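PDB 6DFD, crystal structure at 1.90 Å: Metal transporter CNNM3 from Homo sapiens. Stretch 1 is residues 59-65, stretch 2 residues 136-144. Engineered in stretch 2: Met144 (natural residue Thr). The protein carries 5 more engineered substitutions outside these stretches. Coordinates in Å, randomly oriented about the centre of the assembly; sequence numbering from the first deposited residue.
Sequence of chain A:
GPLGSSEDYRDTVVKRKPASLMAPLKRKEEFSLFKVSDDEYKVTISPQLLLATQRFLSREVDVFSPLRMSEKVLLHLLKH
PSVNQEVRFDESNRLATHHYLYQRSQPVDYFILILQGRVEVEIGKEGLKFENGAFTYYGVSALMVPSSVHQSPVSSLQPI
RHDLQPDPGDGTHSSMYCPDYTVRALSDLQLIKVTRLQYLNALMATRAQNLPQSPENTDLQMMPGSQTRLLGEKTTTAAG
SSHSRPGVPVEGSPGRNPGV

Stretch 1 (59-65) REVDVFS
Stretch 2, residues 136-144: TYYGVSALM

No hydrogen bond joins the two stretches; they meet through apolar side chains, burying 299 Å² in all. Stretch 1 leaves its helix at Val61 (phi/psi -119/120), then makes a 3-10 turn at Asp62-Val63, where Phe64 N donates a hydrogen bond to Val61 O at 2.9 Å. Stretch 2 runs as a strand through Tyr137 and Tyr138, bends at Gly139, whose positive phi (79/21) favours glycine, and enters a 3-10 turn in which Leu143 N donates a hydrogen bond to Val140 O at 2.9 Å. The CA atoms nearest each other across the stretches are those of Val63 and Val140, 7.3 Å apart, leaving room for side chains between them.

Val61, chi1 t, points toward stretch 2 and spreads its methyls over two partners: CG1 lies 3.9 Å from Val140 CG2, while CG2 sits over one face of the Tyr137 ring, 3.6 Å from Tyr137 CZ, in a CH-pi contact. Tyr137, chi1 p and chi2 85°, offers a broad surface for that methyl. Val63, chi1 m, is also branched at CB: its CG1 meets CG1 of Val140 (chi1 t) at 3.7 Å, and its CG2 touches both Val140 and Leu143, lying 4.0 Å from Val140 CG1 and 4.1 Å from Leu143 CD1. Leu143, m and t, is long enough for that same CD1 to reach Phe64 CZ at 3.9 Å. Phe64 (chi1 -69°, chi2 -64°) starts sideways, but its ring end comes nearer, meeting the methyl obliquely.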

ATOM      1  N   ARG A  59      10.244  15.946   6.192  1.00 40.24           N
ATOM      2  CA  ARG A  59       9.184  16.006   7.194  1.00 41.45           C
ATOM      3  C   ARG A  59       8.626  14.628   7.531  1.00 40.79           C
ATOM      4  O   ARG A  59       8.291  14.365   8.686  1.00 43.34           O
ATOM      5  CB  ARG A  59       8.046  16.905   6.710  1.00 44.67           C
ATOM      6  CG  ARG A  59       6.814  16.885   7.608  1.00 52.06           C
ATOM      7  CD  ARG A  59       7.018  17.757   8.822  1.00 60.51           C
ATOM      8  NE  ARG A  59       6.557  19.093   8.493  1.00 65.59           N
ATOM      9  CZ  ARG A  59       5.345  19.564   8.759  1.00 65.97           C
ATOM     10  NH1 ARG A  59       4.450  18.834   9.414  1.00 64.75           N
ATOM     11  NH2 ARG A  59       5.035  20.785   8.374  1.00 67.27           N
ATOM     12  N   GLU A  60       8.484  13.754   6.539  1.00 38.19           N
ATOM     13  CA  GLU A  60       7.629  12.584   6.674  1.00 40.11           C
ATOM     14  C   GLU A  60       8.379  11.277   6.909  1.00 40.96           C
ATOM     15  O   GLU A  60       7.773  10.331   7.428  1.00 42.01           O
ATOM     16  CB  GLU A  60       6.757  12.430   5.419  1.00 42.44           C
ATOM     17  CG  GLU A  60       5.802  13.603   5.182  1.00 48.40           C
ATOM     18  CD  GLU A  60       4.763  13.759   6.281  1.00 55.26           C
ATOM     19  OE1 GLU A  60       4.387  14.913   6.598  1.00 51.73           O
ATOM     20  OE2 GLU A  60       4.321  12.723   6.824  1.00 62.98           O
ATOM     21  N   VAL A  61       9.659  11.185   6.541  1.00 37.82           N
ATOM     22  CA  VAL A  61      10.389   9.918   6.561  1.00 37.67           C
ATOM     23  C   VAL A  61      11.560  10.043   7.526  1.00 39.70           C
ATOM     24  O   VAL A  61      12.455  10.873   7.323  1.00 38.56           O
ATOM     25  CB  VAL A  61      10.870   9.517   5.158  1.00 39.80           C
ATOM     26  CG1 VAL A  61      11.467   8.122   5.195  1.00 41.49           C
ATOM     27  CG2 VAL A  61       9.713   9.581   4.169  1.00 38.81           C
ATOM     28  N   ASP A  62      11.567   9.187   8.557  1.00 42.59           N
ATOM     29  CA  ASP A  62      12.495   9.347   9.675  1.00 47.94           C
ATOM     30  C   ASP A  62      13.956   9.250   9.241  1.00 41.08           C
ATOM     31  O   ASP A  62      14.808   9.988   9.750  1.00 38.02           O
ATOM     32  CB  ASP A  62      12.195   8.303  10.752  1.00 62.53           C
ATOM     33  CG  ASP A  62      10.961   8.643  11.570  1.00 76.97           C
ATOM     34  OD1 ASP A  62      10.307   9.667  11.271  1.00 81.50           O
ATOM     35  OD2 ASP A  62      10.643   7.889  12.517  1.00 83.19           O
ATOM     36  N   VAL A  63      14.281   8.327   8.332  1.00 42.97           N
ATOM     37  CA  VAL A  63      15.677   8.202   7.916  1.00 43.39           C
ATOM     38  C   VAL A  63      16.170   9.456   7.201  1.00 38.81           C
ATOM     39  O   VAL A  63      17.383   9.649   7.066  1.00 39.01           O
ATOM     40  CB  VAL A  63      15.887   6.965   7.015  1.00 44.57           C
ATOM     41  CG1 VAL A  63      15.533   5.691   7.760  1.00 47.50           C
ATOM     42  CG2 VAL A  63      15.069   7.067   5.760  1.00 43.17           C
ATOM     43  N   PHE A  64      15.265  10.316   6.736  1.00 36.37           N
ATOM     44  CA  PHE A  64      15.634  11.569   6.090  1.00 35.85           C
ATOM     45  C   PHE A  64      15.427  12.784   6.985  1.00 36.68           C
ATOM     46  O   PHE A  64      15.487  13.917   6.494  1.00 39.53           O
ATOM     47  CB  PHE A  64      14.844  11.739   4.797  1.00 35.25           C
ATOM     48  CG  PHE A  64      15.249  10.773   3.729  1.00 34.49           C
ATOM     49  CD1 PHE A  64      16.526  10.817   3.195  1.00 35.52           C
ATOM     50  CD2 PHE A  64      14.371   9.810   3.273  1.00 34.61           C
ATOM     51  CE1 PHE A  64      16.919   9.929   2.228  1.00 35.33           C
ATOM     52  CE2 PHE A  64      14.764   8.909   2.294  1.00 34.30           C
ATOM     53  CZ  PHE A  64      16.032   8.975   1.772  1.00 34.62           C
ATOM     54  N   SER A  65      15.178  12.577   8.276  1.00 36.44           N
ATOM     55  CA  SER A  65      15.003  13.692   9.199  1.00 38.50           C
ATOM     56  C   SER A  65      16.215  14.623   9.178  1.00 40.46           C
ATOM     57  O   SER A  65      17.356  14.170   9.039  1.00 43.03           O
ATOM     58  CB  SER A  65      14.793  13.192  10.625  1.00 40.97           C
ATOM     59  OG  SER A  65      15.124  14.217  11.544  1.00 44.60           O
ATOM     60  N   THR A 136       3.976   7.956  -2.776  1.00 29.74           N
ATOM     61  CA  THR A 136       4.174   6.790  -1.936  1.00 28.84           C
ATOM     62  C   THR A 136       5.632   6.359  -2.041  1.00 29.56           C
ATOM     63  O   THR A 136       6.318   6.669  -3.016  1.00 29.39           O
ATOM     64  CB  THR A 136       3.227   5.655  -2.331  1.00 30.79           C
ATOM     65  OG1 THR A 136       3.456   5.273  -3.690  1.00 33.01           O
ATOM     66  CG2 THR A 136       1.775   6.104  -2.155  1.00 33.86           C
ATOM     67  N   TYR A 137       6.132   5.697  -0.997  1.00 32.43           N
ATOM     68  CA  TYR A 137       7.544   5.339  -0.964  1.00 32.30           C
ATOM     69  C   TYR A 137       7.733   3.987  -0.295  1.00 32.25           C
ATOM     70  O   TYR A 137       6.862   3.497   0.426  1.00 33.84           O
ATOM     71  CB  TYR A 137       8.371   6.406  -0.248  1.00 32.28           C
ATOM     72  CG  TYR A 137       7.897   6.673   1.154  1.00 33.94           C
ATOM     73  CD1 TYR A 137       8.330   5.893   2.211  1.00 37.04           C
ATOM     74  CD2 TYR A 137       7.000   7.700   1.416  1.00 36.92           C
ATOM     75  CE1 TYR A 137       7.896   6.142   3.508  1.00 42.04           C
ATOM     76  CE2 TYR A 137       6.561   7.953   2.703  1.00 42.17           C
ATOM     77  CZ  TYR A 137       7.012   7.170   3.740  1.00 45.83           C
ATOM     78  OH  TYR A 137       6.578   7.414   5.021  1.00 51.74           O
ATOM     79  N   TYR A 138       8.902   3.397  -0.549  1.00 30.93           N
ATOM     80  CA  TYR A 138       9.179   1.995  -0.264  1.00 31.44           C
ATOM     81  C   TYR A 138      10.654   1.852   0.059  1.00 33.13           C
ATOM     82  O   TYR A 138      11.476   2.679  -0.338  1.00 34.09           O
ATOM     83  CB  TYR A 138       8.832   1.086  -1.460  1.00 31.94           C
ATOM     84  CG  TYR A 138       7.470   1.406  -2.007  1.00 34.15           C
ATOM     85  CD1 TYR A 138       6.339   0.773  -1.515  1.00 38.61           C
ATOM     86  CD2 TYR A 138       7.304   2.408  -2.951  1.00 33.63           C
ATOM     87  CE1 TYR A 138       5.077   1.109  -1.971  1.00 37.62           C
ATOM     88  CE2 TYR A 138       6.050   2.756  -3.409  1.00 33.31           C
ATOM     89  CZ  TYR A 138       4.939   2.100  -2.912  1.00 35.95           C
ATOM     90  OH  TYR A 138       3.674   2.443  -3.353  1.00 35.87           O
ATOM     91  N   GLY A 139      10.977   0.779   0.772  1.00 33.58           N
ATOM     92  CA  GLY A 139      12.360   0.381   0.947  1.00 34.77           C
ATOM     93  C   GLY A 139      13.131   1.172   1.976  1.00 36.76           C
ATOM     94  O   GLY A 139      14.361   1.193   1.917  1.00 38.25           O
ATOM     95  N   VAL A 140      12.449   1.828   2.919  1.00 36.80           N
ATOM     96  CA  VAL A 140      13.155   2.559   3.975  1.00 40.25           C
ATOM     97  C   VAL A 140      14.095   1.632   4.728  1.00 44.17           C
ATOM     98  O   VAL A 140      15.214   2.018   5.092  1.00 46.77           O
ATOM     99  CB  VAL A 140      12.144   3.233   4.924  1.00 41.81           C
ATOM    100  CG1 VAL A 140      12.825   3.740   6.191  1.00 48.49           C
ATOM    101  CG2 VAL A 140      11.445   4.380   4.212  1.00 39.19           C
ATOM    102  N   SER A 141      13.659   0.395   4.981  1.00 45.36           N
ATOM    103  CA  SER A 141      14.502  -0.538   5.725  1.00 50.49           C
ATOM    104  C   SER A 141      15.777  -0.877   4.966  1.00 47.58           C
ATOM    105  O   SER A 141      16.787  -1.240   5.582  1.00 48.06           O
ATOM    106  CB  SER A 141      13.722  -1.812   6.041  1.00 59.69           C
ATOM    107  OG  SER A 141      12.832  -1.599   7.123  1.00 65.98           O
ATOM    108  N   ALA A 142      15.758  -0.766   3.639  1.00 46.28           N
ATOM    109  CA  ALA A 142      16.970  -0.975   2.859  1.00 51.68           C
ATOM    110  C   ALA A 142      18.026   0.081   3.150  1.00 55.29           C
ATOM    111  O   ALA A 142      19.182  -0.100   2.751  1.00 62.77           O
ATOM    112  CB  ALA A 142      16.632  -0.992   1.366  1.00 52.76           C
ATOM    113  N   LEU A 143      17.651   1.177   3.812  1.00 52.36           N
ATOM    114  CA  LEU A 143      18.580   2.165   4.336  1.00 56.85           C
ATOM    115  C   LEU A 143      18.779   2.006   5.844  1.00 70.61           C
ATOM    116  O   LEU A 143      19.157   2.970   6.521  1.00 70.05           O
ATOM    117  CB  LEU A 143      18.094   3.581   4.028  1.00 47.99           C
ATOM    118  CG  LEU A 143      17.476   3.846   2.649  1.00 42.40           C
ATOM    119  CD1 LEU A 143      16.985   5.267   2.587  1.00 39.13           C
ATOM    120  CD2 LEU A 143      18.482   3.584   1.537  1.00 44.04           C
HETATM  121  N   MSE A 144      18.494   0.821   6.377  1.00 78.64           N
HETATM  122  CA  MSE A 144      18.668   0.528   7.795  1.00 75.94           C
HETATM  123  C   MSE A 144      17.900   1.518   8.670  1.00 63.38           C
HETATM  124  O   MSE A 144      18.373   2.623   8.945  1.00 56.17           O
HETATM  125  CB  MSE A 144      20.156   0.540   8.143  1.00 83.54           C
HETATM  126  CG  MSE A 144      21.029  -0.103   7.068  1.00 90.00           C
HETATM  127 SE   MSE A 144      22.899  -0.274   7.587  0.35 96.71          SE
HETATM  128  CE  MSE A 144      22.720  -1.663   8.947  1.00 99.03           C
TER